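Local coordinates for T9SS C-terminal target domain-containing protein (Bacteroides cellulosilyticus, PDB 5JVK) that probably hydrolyses O-glycosidic bonds as a family 39 glycoside hydrolase, acting as an endo-enzyme in a gut symbiont, at residues A[86-94]-A[396-406]; A[414-424]-A[432-443]. All coordinates share one frame; numbering follows the deposited sequence.

Interaction 1 (A[86-94]-A[396-406]); sequences TAVVNYAVV and RSDFSPKPSYQ
The amide nitrogen NE2 of Gln-406 gives a nearly straight bond to the carbonyl O of Val-93, 3.1 Å long with an N-H...O angle of 166°. The oxygen lies in the plane of the glutamine amide, whereas NE2 stands above the carbonyl plane of Val-93, 63° out of it. A bend at chi2 turns the amide back to the strand, and NE2 makes a second hydrogen bond to the backbone O of Gln-472. At the other corner of the same amide, OE1 lies 3.2 Å from Ala-92 CB.

Strand 83-94, from the N-terminal beta sheet, is here laid against the loop that follows the last strand of the (beta/alpha)8 barrel and enters helix 403-415. Pro-401 packs its CG 4.0 Å from Ala-92 CB. The Tyr-405 ring takes Val-94 CG1 at its edge, 4.1 Å from CE1, and its hydroxyl is bound to the carbonyl of Leu-124.

Farther along the strand, Arg-396 NH1 donates to Asn-90 OD1 over 3.2 Å, the two planar groups 26° apart, while Lys-402 CG covers one guanidinium face. Ser-400 OG receives a weak bond, 3.4 Å long, from Asn-90 N. Ser-400 is itself steadied by an Asx turn, in which Asp-398 OD2 accepts from its backbone N at 3.1 Å.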
loop_
_atom_site.group_PDB
_atom_site.type_symbol
_atom_site.label_atom_id
_atom_site.label_comp_id
_atom_site.label_asym_id
_atom_site.label_seq_id
_atom_site.Cartn_x
_atom_site.Cartn_y
_atom_site.Cartn_z
ATOM N N THR A 86 10.743 2.591 -31.962
ATOM C CA THR A 86 11.069 1.747 -30.814
ATOM C C THR A 86 10.301 2.206 -29.580
ATOM O O THR A 86 9.851 3.353 -29.501
ATOM C CB THR A 86 12.577 1.763 -30.495
ATOM O OG1 THR A 86 12.992 3.097 -30.178
ATOM C CG2 THR A 86 13.380 1.257 -31.675
ATOM N N ALA A 87 10.153 1.292 -28.625
ATOM C CA ALA A 87 9.514 1.585 -27.343
ATOM C C ALA A 87 10.103 0.703 -26.244
ATOM O O ALA A 87 10.497 -0.441 -26.503
ATOM C CB ALA A 87 8.012 1.379 -27.441
ATOM N N VAL A 88 10.180 1.251 -25.032
ATOM C CA VAL A 88 10.637 0.511 -23.851
ATOM C C VAL A 88 9.705 0.809 -22.676
ATOM O O VAL A 88 9.541 1.965 -22.283
ATOM C CB VAL A 88 12.093 0.862 -23.463
ATOM C CG1 VAL A 88 12.547 0.028 -22.265
ATOM C CG2 VAL A 88 13.032 0.646 -24.646
ATOM N N VAL A 89 9.083 -0.244 -22.147
ATOM C CA VAL A 89 8.287 -0.178 -20.915
ATOM C C VAL A 89 8.568 -1.419 -20.069
ATOM O O VAL A 89 9.287 -2.322 -20.502
ATOM C CB VAL A 89 6.767 -0.062 -21.198
ATOM C CG1 VAL A 89 6.449 1.270 -21.860
ATOM C CG2 VAL A 89 6.260 -1.224 -22.049
ATOM N N ASN A 90 8.005 -1.457 -18.865
ATOM C CA ASN A 90 8.097 -2.630 -18.000
ATOM C C ASN A 90 6.798 -3.432 -18.033
ATOM O O ASN A 90 5.731 -2.897 -18.355
ATOM C CB ASN A 90 8.450 -2.212 -16.572
ATOM C CG ASN A 90 9.853 -1.646 -16.468
ATOM O OD1 ASN A 90 10.037 -0.437 -16.325
ATOM N ND2 ASN A 90 10.854 -2.517 -16.551
ATOM N N TYR A 91 6.914 -4.720 -17.715
ATOM C CA TYR A 91 5.794 -5.655 -17.740
ATOM C C TYR A 91 5.920 -6.628 -16.567
ATOM O O TYR A 91 6.919 -7.336 -16.442
ATOM C CB TYR A 91 5.778 -6.411 -19.071
ATOM C CG TYR A 91 4.489 -7.151 -19.348
ATOM C CD1 TYR A 91 3.365 -6.476 -19.828
ATOM C CD2 TYR A 91 4.392 -8.527 -19.140
ATOM C CE1 TYR A 91 2.180 -7.150 -20.085
ATOM C CE2 TYR A 91 3.210 -9.210 -19.393
ATOM C CZ TYR A 91 2.107 -8.519 -19.865
ATOM O OH TYR A 91 0.937 -9.194 -20.116
ATOM N N ALA A 92 4.902 -6.646 -15.710
ATOM C CA ALA A 92 4.917 -7.441 -14.486
ATOM C C ALA A 92 4.119 -8.728 -14.679
ATOM O O ALA A 92 2.903 -8.684 -14.867
ATOM C CB ALA A 92 4.345 -6.629 -13.331
ATOM N N VAL A 93 4.813 -9.867 -14.647
ATOM C CA VAL A 93 4.175 -11.185 -14.638
ATOM C C VAL A 93 4.142 -11.681 -13.186
ATOM O O VAL A 93 5.121 -12.242 -12.685
ATOM C CB VAL A 93 4.909 -12.183 -15.564
ATOM C CG1 VAL A 93 4.191 -13.528 -15.580
ATOM C CG2 VAL A 93 5.011 -11.610 -16.973
ATOM N N VAL A 94 3.002 -11.465 -12.528
ATOM C CA VAL A 94 2.859 -11.676 -11.075
ATOM C C VAL A 94 2.146 -12.992 -10.759
ATOM O O VAL A 94 1.447 -13.529 -11.621
ATOM C CB VAL A 94 2.106 -10.498 -10.394
ATOM C CG1 VAL A 94 2.768 -9.171 -10.739
ATOM C CG2 VAL A 94 0.620 -10.480 -10.750
ATOM N N ARG A 396 3.891 3.982 -12.756
ATOM C CA ARG A 396 4.242 5.299 -13.283
ATOM C C ARG A 396 2.986 5.979 -13.815
ATOM O O ARG A 396 1.917 5.363 -13.874
ATOM C CB ARG A 396 5.279 5.169 -14.395
ATOM C CG ARG A 396 6.556 4.476 -13.956
ATOM C CD ARG A 396 7.704 4.752 -14.910
ATOM N NE ARG A 396 8.977 4.338 -14.328
ATOM C CZ ARG A 396 9.458 3.091 -14.320
ATOM N NH1 ARG A 396 8.782 2.074 -14.873
ATOM N NH2 ARG A 396 10.640 2.856 -13.746
ATOM N N SER A 397 3.114 7.245 -14.205
ATOM C CA SER A 397 1.982 8.017 -14.750
ATOM C C SER A 397 1.347 7.374 -15.995
ATOM O O SER A 397 0.137 7.485 -16.196
ATOM C CB SER A 397 2.412 9.452 -15.071
ATOM O OG SER A 397 3.343 9.470 -16.136
ATOM N N ASP A 398 2.159 6.688 -16.803
ATOM C CA ASP A 398 1.670 5.954 -17.987
ATOM C C ASP A 398 1.188 4.516 -17.689
ATOM O O ASP A 398 1.081 3.698 -18.607
ATOM C CB ASP A 398 2.738 5.953 -19.103
ATOM C CG ASP A 398 4.026 5.231 -18.711
ATOM O OD1 ASP A 398 5.009 5.330 -19.473
ATOM O OD2 ASP A 398 4.075 4.580 -17.647
ATOM N N PHE A 399 0.918 4.218 -16.413
ATOM C CA PHE A 399 0.473 2.896 -15.936
ATOM C C PHE A 399 1.504 1.761 -16.111
ATOM O O PHE A 399 1.161 0.584 -16.008
ATOM C CB PHE A 399 -0.903 2.534 -16.524
ATOM C CG PHE A 399 -1.998 3.487 -16.122
ATOM C CD1 PHE A 399 -2.790 3.227 -15.006
ATOM C CD2 PHE A 399 -2.232 4.652 -16.850
ATOM C CE1 PHE A 399 -3.797 4.110 -14.627
ATOM C CE2 PHE A 399 -3.238 5.539 -16.474
ATOM C CZ PHE A 399 -4.021 5.266 -15.361
ATOM N N SER A 400 2.772 2.122 -16.320
ATOM C CA SER A 400 3.859 1.152 -16.400
ATOM C C SER A 400 4.243 0.762 -14.972
ATOM O O SER A 400 4.452 1.647 -14.141
ATOM C CB SER A 400 5.064 1.767 -17.115
ATOM O OG SER A 400 6.113 0.833 -17.255
ATOM N N PRO A 401 4.331 -0.550 -14.674
ATOM C CA PRO A 401 4.668 -0.967 -13.309
ATOM C C PRO A 401 6.137 -0.736 -12.962
ATOM O O PRO A 401 7.016 -0.978 -13.794
ATOM C CB PRO A 401 4.342 -2.464 -13.309
ATOM C CG PRO A 401 4.560 -2.886 -14.717
ATOM C CD PRO A 401 4.147 -1.712 -15.564
ATOM N N LYS A 402 6.377 -0.243 -11.749
ATOM C CA LYS A 402 7.719 -0.151 -11.178
ATOM C C LYS A 402 7.988 -1.461 -10.424
ATOM O O LYS A 402 7.049 -2.232 -10.193
ATOM C CB LYS A 402 7.809 1.056 -10.241
ATOM C CG LYS A 402 7.615 2.397 -10.944
ATOM C CD LYS A 402 7.230 3.502 -9.975
ATOM C CE LYS A 402 8.332 3.774 -8.966
ATOM N NZ LYS A 402 8.017 4.929 -8.084
ATOM N N PRO A 403 9.260 -1.735 -10.051
ATOM C CA PRO A 403 9.574 -2.960 -9.289
ATOM C C PRO A 403 8.759 -3.161 -8.001
ATOM O O PRO A 403 8.484 -4.303 -7.630
ATOM C CB PRO A 403 11.056 -2.786 -8.953
ATOM C CG PRO A 403 11.591 -1.975 -10.075
ATOM C CD PRO A 403 10.492 -1.013 -10.431
ATOM N N SER A 404 8.383 -2.064 -7.340
ATOM C CA SER A 404 7.576 -2.114 -6.121
ATOM C C SER A 404 6.208 -2.767 -6.312
ATOM O O SER A 404 5.673 -3.371 -5.375
ATOM C CB SER A 404 7.412 -0.713 -5.528
ATOM O OG SER A 404 6.857 0.176 -6.476
ATOM N N TYR A 405 5.645 -2.645 -7.515
ATOM C CA TYR A 405 4.407 -3.338 -7.859
ATOM C C TYR A 405 4.589 -4.853 -7.784
ATOM O O TYR A 405 3.775 -5.549 -7.176
ATOM C CB TYR A 405 3.927 -2.949 -9.260
ATOM C CG TYR A 405 2.578 -3.534 -9.589
ATOM C CD1 TYR A 405 2.460 -4.840 -10.071
ATOM C CD2 TYR A 405 1.414 -2.799 -9.391
ATOM C CE1 TYR A 405 1.222 -5.390 -10.353
ATOM C CE2 TYR A 405 0.171 -3.339 -9.679
ATOM C CZ TYR A 405 0.081 -4.636 -10.156
ATOM O OH TYR A 405 -1.147 -5.174 -10.435
ATOM N N GLN A 406 5.646 -5.347 -8.426
ATOM C CA GLN A 406 5.977 -6.773 -8.427
ATOM C C GLN A 406 6.170 -7.280 -6.999
ATOM O O GLN A 406 5.645 -8.332 -6.635
ATOM C CB GLN A 406 7.254 -7.027 -9.236
ATOM C CG GLN A 406 7.565 -8.497 -9.501
ATOM C CD GLN A 406 6.781 -9.090 -10.661
ATOM O OE1 GLN A 406 6.291 -8.376 -11.536
ATOM N NE2 GLN A 406 6.672 -10.416 -10.676
#

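Interaction 2 (A[414-424]-A[432-443]); sequences LLKNYTFQETL and LAFGQDGETTFY
A beta hairpin made of strands 419-425 and 429-436, extended by strand 439-447, forms this contact at one edge of the C-terminal antiparallel sheet. Thr-419 and Gly-435 are a hydrogen-bonded pair: Thr-419 N reaches Gly-435 O at 2.7 Å, and the reverse bond completes it. A classic beta bulge follows, where Gln-421 and Glu-422 both face Ala-433. Gln-421 N bonds to Ala-433 O at 2.8 Å and Glu-422 N only weakly to the same oxygen, while Ala-433 N returns a nearly straight bond to Glu-422 O. The side chain of Gln-421, bent at chi2, lies across the backbone of Gly-435, with CG 3.6 Å from Gly-435 N.

Phe-420 and Phe-434, a non-hydrogen-bonded pair, form a T-shaped stack: the edge of Phe-420 meets the face of Phe-434, centroids 5.6 Å apart and planes at 70°. CD2 of Leu-415 covers the opposite face of Phe-434.

Tyr-418 lies over Thr-441, whose CB makes a CH-pi contact 4.0 Å from the ring centroid and only 15° off its normal. Thr-441 OG1 sits over the same face because chi1 (62°) sets it between the backbone N and carbonyl carbon. At the ring's far end, a water joins Tyr-418 OH to Gln-436 OE1. Tyr-418 also turns CD2 to the edge of the Phe-442 ring, 3.8 Å from CE1, while Leu-414 CB covers one Phe-442 face.

Helix 350-366 packs on Leu-415, Phe-420 and Phe-434, and its Arg-365 binds the carbonyls of Lys-416 and Tyr-418; strand 494-498 flanks strand 439-447, with Tyr-495 against Leu-414 and Phe-442.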
loop_
_atom_site.group_PDB
_atom_site.type_symbol
_atom_site.label_atom_id
_atom_site.label_comp_id
_atom_site.label_asym_id
_atom_site.label_seq_id
_atom_site.Cartn_x
_atom_site.Cartn_y
_atom_site.Cartn_z
ATOM N N LEU A 414 2.362 -14.593 -0.750
ATOM C CA LEU A 414 3.006 -15.427 0.270
ATOM C C LEU A 414 2.431 -15.208 1.665
ATOM O O LEU A 414 2.138 -16.179 2.357
ATOM C CB LEU A 414 4.517 -15.186 0.270
ATOM C CG LEU A 414 5.221 -15.947 -0.867
ATOM C CD1 LEU A 414 6.226 -15.088 -1.622
ATOM C CD2 LEU A 414 5.865 -17.211 -0.321
ATOM N N LEU A 415 2.287 -13.945 2.072
ATOM C CA LEU A 415 1.729 -13.588 3.394
ATOM C C LEU A 415 0.323 -14.131 3.614
ATOM O O LEU A 415 0.042 -14.730 4.650
ATOM C CB LEU A 415 1.683 -12.064 3.596
ATOM C CG LEU A 415 2.922 -11.367 4.164
ATOM C CD1 LEU A 415 2.801 -9.858 4.005
ATOM C CD2 LEU A 415 3.130 -11.735 5.628
ATOM N N LYS A 416 -0.549 -13.897 2.634
ATOM C CA LYS A 416 -1.971 -14.219 2.738
ATOM C C LYS A 416 -2.526 -13.674 4.071
ATOM O O LYS A 416 -2.386 -12.482 4.340
ATOM C CB LYS A 416 -2.200 -15.729 2.565
ATOM C CG LYS A 416 -1.704 -16.333 1.262
ATOM C CD LYS A 416 -2.114 -17.800 1.191
ATOM C CE LYS A 416 -1.715 -18.463 -0.115
ATOM N NZ LYS A 416 -0.281 -18.856 -0.121
ATOM N N ASN A 417 -3.121 -14.530 4.905
ATOM C CA ASN A 417 -3.528 -14.156 6.251
ATOM C C ASN A 417 -2.871 -15.057 7.292
ATOM O O ASN A 417 -3.444 -15.319 8.352
ATOM C CB ASN A 417 -5.048 -14.205 6.332
ATOM C CG ASN A 417 -5.688 -13.081 5.559
ATOM O OD1 ASN A 417 -6.287 -13.282 4.504
ATOM N ND2 ASN A 417 -5.533 -11.876 6.072
ATOM N N TYR A 418 -1.652 -15.502 6.991
ATOM C CA TYR A 418 -0.873 -16.324 7.914
ATOM C C TYR A 418 -0.387 -15.475 9.090
ATOM O O TYR A 418 -0.067 -14.300 8.920
ATOM C CB TYR A 418 0.335 -16.951 7.202
ATOM C CG TYR A 418 0.002 -17.966 6.122
ATOM C CD1 TYR A 418 -0.886 -19.015 6.368
ATOM C CD2 TYR A 418 0.610 -17.902 4.865
ATOM C CE1 TYR A 418 -1.179 -19.955 5.386
ATOM C CE2 TYR A 418 0.326 -18.838 3.878
ATOM C CZ TYR A 418 -0.568 -19.862 4.142
ATOM O OH TYR A 418 -0.857 -20.791 3.167
ATOM N N THR A 419 -0.339 -16.078 10.275
ATOM C CA THR A 419 0.133 -15.395 11.475
ATOM C C THR A 419 1.607 -15.715 11.736
ATOM O O THR A 419 2.125 -16.749 11.300
ATOM C CB THR A 419 -0.713 -15.773 12.702
ATOM O OG1 THR A 419 -0.678 -17.191 12.897
ATOM C CG2 THR A 419 -2.153 -15.329 12.509
ATOM N N PHE A 420 2.269 -14.813 12.456
ATOM C CA PHE A 420 3.697 -14.933 12.742
ATOM C C PHE A 420 3.970 -16.070 13.728
ATOM O O PHE A 420 3.286 -16.188 14.741
ATOM C CB PHE A 420 4.236 -13.607 13.288
ATOM C CG PHE A 420 5.654 -13.683 13.773
ATOM C CD1 PHE A 420 6.702 -13.814 12.869
ATOM C CD2 PHE A 420 5.942 -13.635 15.136
ATOM C CE1 PHE A 420 8.011 -13.894 13.315
ATOM C CE2 PHE A 420 7.249 -13.714 15.586
ATOM C CZ PHE A 420 8.282 -13.839 14.674
ATOM N N GLN A 421 4.973 -16.891 13.417
ATOM C CA GLN A 421 5.319 -18.069 14.215
ATOM C C GLN A 421 6.550 -17.841 15.082
ATOM O O GLN A 421 6.486 -17.984 16.302
ATOM C CB GLN A 421 5.577 -19.273 13.304
ATOM C CG GLN A 421 4.370 -19.726 12.499
ATOM C CD GLN A 421 3.256 -20.292 13.368
ATOM O OE1 GLN A 421 3.504 -21.101 14.263
ATOM N NE2 GLN A 421 2.021 -19.869 13.106
ATOM N N GLU A 422 7.666 -17.490 14.444
ATOM C CA GLU A 422 8.977 -17.574 15.088
ATOM C C GLU A 422 10.020 -16.675 14.428
ATOM O O GLU A 422 10.015 -16.505 13.206
ATOM C CB GLU A 422 9.459 -19.024 15.008
ATOM C CG GLU A 422 10.400 -19.459 16.111
ATOM C CD GLU A 422 10.588 -20.965 16.111
ATOM O OE1 GLU A 422 10.917 -21.526 15.038
ATOM O OE2 GLU A 422 10.391 -21.593 17.177
ATOM N N THR A 423 10.899 -16.095 15.245
ATOM C CA THR A 423 12.107 -15.442 14.752
ATOM C C THR A 423 13.245 -16.462 14.806
ATOM O O THR A 423 13.716 -16.808 15.890
ATOM C CB THR A 423 12.480 -14.204 15.593
ATOM O OG1 THR A 423 11.378 -13.290 15.627
ATOM C CG2 THR A 423 13.695 -13.491 15.009
ATOM N N LEU A 424 13.662 -16.959 13.640
ATOM C CA LEU A 424 14.845 -17.828 13.541
ATOM C C LEU A 424 16.140 -17.023 13.682
ATOM O O LEU A 424 17.086 -17.481 14.319
ATOM C CB LEU A 424 14.864 -18.619 12.227
ATOM C CG LEU A 424 13.975 -19.869 12.149
ATOM C CD1 LEU A 424 12.497 -19.509 12.143
ATOM C CD2 LEU A 424 14.311 -20.699 10.916
ATOM N N LEU A 432 12.417 -15.187 9.363
ATOM C CA LEU A 432 11.147 -15.155 10.087
ATOM C C LEU A 432 10.224 -16.240 9.554
ATOM O O LEU A 432 10.198 -16.484 8.352
ATOM C CB LEU A 432 10.474 -13.793 9.901
ATOM C CG LEU A 432 11.316 -12.531 10.090
ATOM C CD1 LEU A 432 10.533 -11.309 9.639
ATOM C CD2 LEU A 432 11.755 -12.393 11.538
ATOM N N ALA A 433 9.466 -16.872 10.450
ATOM C CA ALA A 433 8.512 -17.928 10.089
ATOM C C ALA A 433 7.074 -17.441 10.264
ATOM O O ALA A 433 6.747 -16.801 11.264
ATOM C CB ALA A 433 8.750 -19.162 10.941
ATOM N N PHE A 434 6.229 -17.745 9.285
ATOM C CA PHE A 434 4.801 -17.445 9.341
ATOM C C PHE A 434 4.031 -18.732 9.098
ATOM O O PHE A 434 4.588 -19.712 8.599
ATOM C CB PHE A 434 4.430 -16.403 8.290
ATOM C CG PHE A 434 5.025 -15.053 8.544
ATOM C CD1 PHE A 434 4.297 -14.068 9.198
ATOM C CD2 PHE A 434 6.321 -14.765 8.139
ATOM C CE1 PHE A 434 4.848 -12.818 9.441
ATOM C CE2 PHE A 434 6.878 -13.519 8.376
ATOM C CZ PHE A 434 6.139 -12.542 9.026
ATOM N N GLY A 435 2.750 -18.734 9.449
ATOM C CA GLY A 435 1.966 -19.953 9.360
ATOM C C GLY A 435 0.506 -19.859 9.732
ATOM O O GLY A 435 -0.039 -18.773 9.915
ATOM N N GLN A 436 -0.109 -21.033 9.844
ATOM C CA GLN A 436 -1.545 -21.178 10.053
ATOM C C GLN A 436 -1.792 -22.154 11.196
ATOM O O GLN A 436 -1.249 -23.262 11.190
ATOM C CB GLN A 436 -2.185 -21.707 8.770
ATOM C CG GLN A 436 -3.696 -21.569 8.698
ATOM C CD GLN A 436 -4.256 -21.982 7.343
ATOM O OE1 GLN A 436 -3.595 -22.677 6.559
ATOM N NE2 GLN A 436 -5.484 -21.556 7.059
ATOM N N ASP A 437 -2.577 -21.722 12.184
ATOM C CA ASP A 437 -3.072 -22.589 13.266
ATOM C C ASP A 437 -1.977 -23.453 13.925
ATOM O O ASP A 437 -2.195 -24.629 14.226
ATOM C CB ASP A 437 -4.242 -23.452 12.736
ATOM C CG ASP A 437 -5.436 -22.609 12.231
ATOM O OD1 ASP A 437 -5.434 -21.367 12.402
ATOM O OD2 ASP A 437 -6.386 -23.198 11.659
ATOM N N GLY A 438 -0.802 -22.858 14.136
ATOM C CA GLY A 438 0.332 -23.533 14.789
ATOM C C GLY A 438 1.410 -24.135 13.892
ATOM O O GLY A 438 2.505 -24.429 14.374
ATOM N N GLU A 439 1.112 -24.328 12.603
ATOM C CA GLU A 439 2.062 -24.922 11.648
ATOM C C GLU A 439 2.664 -23.857 10.726
ATOM O O GLU A 439 1.939 -23.019 10.185
ATOM C CB GLU A 439 1.367 -25.978 10.786
ATOM C CG GLU A 439 0.892 -27.213 11.534
ATOM C CD GLU A 439 0.266 -28.237 10.600
ATOM O OE1 GLU A 439 0.969 -28.706 9.675
ATOM O OE2 GLU A 439 -0.927 -28.572 10.785
ATOM N N THR A 440 3.980 -23.919 10.532
ATOM C CA THR A 440 4.704 -22.982 9.671
ATOM C C THR A 440 4.449 -23.294 8.191
ATOM O O THR A 440 4.615 -24.436 7.765
ATOM C CB THR A 440 6.217 -23.035 9.976
ATOM O OG1 THR A 440 6.438 -22.609 11.326
ATOM C CG2 THR A 440 7.025 -22.144 9.029
ATOM N N THR A 441 4.043 -22.277 7.426
ATOM C CA THR A 441 3.746 -22.419 5.991
ATOM C C THR A 441 4.825 -21.823 5.077
ATOM O O THR A 441 5.007 -22.305 3.959
ATOM C CB THR A 441 2.384 -21.798 5.618
ATOM O OG1 THR A 441 2.389 -20.392 5.898
ATOM C CG2 THR A 441 1.261 -22.475 6.387
ATOM N N PHE A 442 5.510 -20.772 5.531
ATOM C CA PHE A 442 6.692 -20.263 4.832
ATOM C C PHE A 442 7.654 -19.517 5.757
ATOM O O PHE A 442 7.274 -19.085 6.851
ATOM C CB PHE A 442 6.287 -19.374 3.642
ATOM C CG PHE A 442 5.845 -17.982 4.025
ATOM C CD1 PHE A 442 4.541 -17.737 4.434
ATOM C CD2 PHE A 442 6.729 -16.911 3.949
ATOM C CE1 PHE A 442 4.131 -16.455 4.777
ATOM C CE2 PHE A 442 6.323 -15.628 4.292
ATOM C CZ PHE A 442 5.022 -15.399 4.707
ATOM N N TYR A 443 8.901 -19.397 5.301
ATOM C CA TYR A 443 9.929 -18.589 5.956
ATOM C C TYR A 443 10.314 -17.473 5.005
ATOM O O TYR A 443 10.340 -17.689 3.798
ATOM C CB TYR A 443 11.177 -19.419 6.277
ATOM C CG TYR A 443 10.894 -20.689 7.040
ATOM C CD1 TYR A 443 10.481 -21.845 6.376
ATOM C CD2 TYR A 443 11.036 -20.741 8.427
ATOM C CE1 TYR A 443 10.211 -23.014 7.071
ATOM C CE2 TYR A 443 10.772 -21.908 9.132
ATOM C CZ TYR A 443 10.354 -23.040 8.450
ATOM O OH TYR A 443 10.085 -24.202 9.136
HETATM O O HOH W 1 -1.866 -23.431 4.152
HETATM O O HOH W 2 -3.582 -18.479 12.298
HETATM O O HOH W 3 9.551 -22.888 12.215
#

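Helix 403-415 is common to both contacts: its first turn takes part in interaction 1 and its last residues open interaction 2. The two come in series along the chain, with centres 30 Å apart and nearest atoms about 8 Å apart, so they do not touch. Interaction 1 joins the N-terminal five-stranded sheet to the chain leading out of the eight-stranded parallel barrel; interaction 2 lies where that chain enters the six-stranded antiparallel sheet. Helix 350-366 borders both segments that contain parts of helix 403-415. Helix 403-415 thus runs from a contact with the N-terminal sheet to one with the C-terminal sheet, in a chain made of a barrel and two further beta sheets.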